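Local coordinates for conserved protein (Methanothermobacter thermautotrophicus, PDB 3BEY) that is an all-helical AhpD-like protein of unknown function that may have peroxiredoxin activity, at residues Ile40-Ser45 with Gly69-Ala74. Sequence-based numbering, arbitrary orientation.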
loop_
_atom_site.group_PDB
_atom_site.type_symbol
_atom_site.label_atom_id
_atom_site.label_comp_id
_atom_site.label_asym_id
_atom_site.label_seq_id
_atom_site.Cartn_x
_atom_site.Cartn_y
_atom_site.Cartn_z
ATOM N N ILE D 40 9.716 7.012 -15.321
ATOM C CA ILE D 40 9.487 7.051 -13.888
ATOM C C ILE D 40 7.993 6.999 -13.550
ATOM O O ILE D 40 7.601 6.302 -12.617
ATOM C CB ILE D 40 10.146 8.307 -13.268
ATOM C CG1 ILE D 40 11.666 8.170 -13.360
ATOM C CG2 ILE D 40 9.755 8.464 -11.803
ATOM C CD1 ILE D 40 12.380 9.445 -13.040
ATOM N N SER D 41 7.171 7.721 -14.320
ATOM C CA SER D 41 5.723 7.747 -14.100
ATOM C C SER D 41 5.101 6.378 -14.275
ATOM O O SER D 41 4.170 6.011 -13.557
ATOM C CB SER D 41 5.024 8.690 -15.076
ATOM O OG SER D 41 5.362 10.035 -14.840
ATOM N N VAL D 42 5.596 5.632 -15.249
ATOM C CA VAL D 42 5.052 4.319 -15.491
ATOM C C VAL D 42 5.467 3.371 -14.373
ATOM O O VAL D 42 4.617 2.736 -13.748
ATOM C CB VAL D 42 5.511 3.774 -16.863
ATOM C CG1 VAL D 42 5.099 2.308 -17.010
ATOM C CG2 VAL D 42 4.898 4.609 -17.977
ATOM N N ALA D 43 6.770 3.301 -14.108
ATOM C CA ALA D 43 7.294 2.426 -13.067
ATOM C C ALA D 43 6.643 2.685 -11.705
ATOM O O ALA D 43 6.364 1.744 -10.964
ATOM C CB ALA D 43 8.797 2.578 -12.972
ATOM N N CYS D 44 6.405 3.953 -11.375
ATOM C CA CYS D 44 5.768 4.305 -10.106
ATOM C C CYS D 44 4.299 3.895 -10.074
ATOM O O CYS D 44 3.777 3.505 -9.026
ATOM C CB CYS D 44 5.873 5.807 -9.850
ATOM S SG CYS D 44 7.448 6.314 -9.161
ATOM N N SER D 45 3.633 3.994 -11.224
ATOM C CA SER D 45 2.227 3.603 -11.336
ATOM C C SER D 45 2.113 2.128 -11.017
ATOM O O SER D 45 1.155 1.691 -10.377
ATOM C CB SER D 45 1.702 3.830 -12.757
ATOM O OG SER D 45 1.782 5.194 -13.119
ATOM N N GLY D 69 9.266 -2.276 -24.617
ATOM C CA GLY D 69 10.386 -2.998 -24.048
ATOM C C GLY D 69 11.060 -2.217 -22.942
ATOM O O GLY D 69 11.407 -2.768 -21.896
ATOM N N GLU D 70 11.258 -0.924 -23.167
ATOM C CA GLU D 70 11.892 -0.088 -22.168
ATOM C C GLU D 70 10.916 0.105 -21.014
ATOM O O GLU D 70 11.309 0.227 -19.859
ATOM C CB GLU D 70 12.283 1.252 -22.792
ATOM C CG GLU D 70 13.323 1.101 -23.907
ATOM C CD GLU D 70 13.502 2.363 -24.745
ATOM O OE1 GLU D 70 12.525 2.784 -25.406
ATOM O OE2 GLU D 70 14.622 2.930 -24.741
ATOM N N LEU D 71 9.633 0.111 -21.342
ATOM C CA LEU D 71 8.588 0.279 -20.356
ATOM C C LEU D 71 8.502 -0.950 -19.443
ATOM O O LEU D 71 8.317 -0.825 -18.228
ATOM C CB LEU D 71 7.262 0.506 -21.075
ATOM C CG LEU D 71 6.497 1.792 -20.772
ATOM C CD1 LEU D 71 7.439 2.989 -20.722
ATOM C CD2 LEU D 71 5.428 1.979 -21.840
ATOM N N ALA D 72 8.646 -2.139 -20.029
ATOM C CA ALA D 72 8.583 -3.372 -19.253
ATOM C C ALA D 72 9.735 -3.443 -18.260
ATOM O O ALA D 72 9.611 -4.055 -17.200
ATOM C CB ALA D 72 8.615 -4.578 -20.174
ATOM N N GLU D 73 10.859 -2.822 -18.616
ATOM C CA GLU D 73 12.041 -2.795 -17.758
ATOM C C GLU D 73 11.797 -1.841 -16.602
ATOM O O GLU D 73 12.268 -2.071 -15.492
ATOM C CB GLU D 73 13.264 -2.344 -18.559
ATOM C CG GLU D 73 14.477 -1.942 -17.720
ATOM C CD GLU D 73 15.004 -3.065 -16.834
ATOM O OE1 GLU D 73 14.483 -4.202 -16.909
ATOM O OE2 GLU D 73 15.947 -2.796 -16.058
ATOM N N ALA D 74 11.063 -0.768 -16.878
ATOM C CA ALA D 74 10.725 0.215 -15.865
ATOM C C ALA D 74 9.875 -0.480 -14.813
ATOM O O ALA D 74 10.081 -0.297 -13.620
ATOM C CB ALA D 74 9.945 1.369 -16.488
#
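Ala43 and Ala74 mark the closest approach of two helical segments, 40-45 on helix 34-47 and 69-74 on helix 68-90, with 4.9 Å between their CA atoms. Alanine on each side is consistent with so short a separation: Ala74 points its methyl at helix 34-47, and Ala43 holds its own beside the gap. The join rests on side-chain packing rather than on hydrogen bonds from one segment to the other, and it buries 174 Å² in all.

The CB atoms of Ala43 and Ala74 meet at 3.9 Å. The methyl of Ala43 also lies against the backbone of the other helix, with its CB 3.2 Å from Ala74 O. One turn earlier on helix 68-90, Leu71 meets Val42, the two side chains crossing at about a right angle. Both valine branches take part: Val42 CG1 sits 4.0 Å from Leu71 CG, while CG2 of the same valine is 4.1 Å from Leu71 CD1. With chi1 of Val42 at 172°, CG1 is anti to the backbone N and CG2 anti to the carbonyl carbon, which sets the two methyls against the leucine CG and its CD1 branch. Behind this apolar surface, Ser45 OG donates to Ser41 O at 2.6 Å within helix 34-47; that carbonyl also receives the Ser45 N-H.

Helix 51-62 borders both segments: its Leu62 touches Leu71, while its Cys53 and His57 touch Ser45. Cys53 pairs with Cys50 in a Cys-X-X-Cys disulfide, as in AhpD-like proteins, and helix 34-47 thus meets this pair through Ser45 and helix 68-90 through Val42 and Ala43. Ile40 of a second subunit packs on Ala43, and Ile93 of a fourth subunit on Val42 and Leu71, continuing the junction into the six-chain assembly.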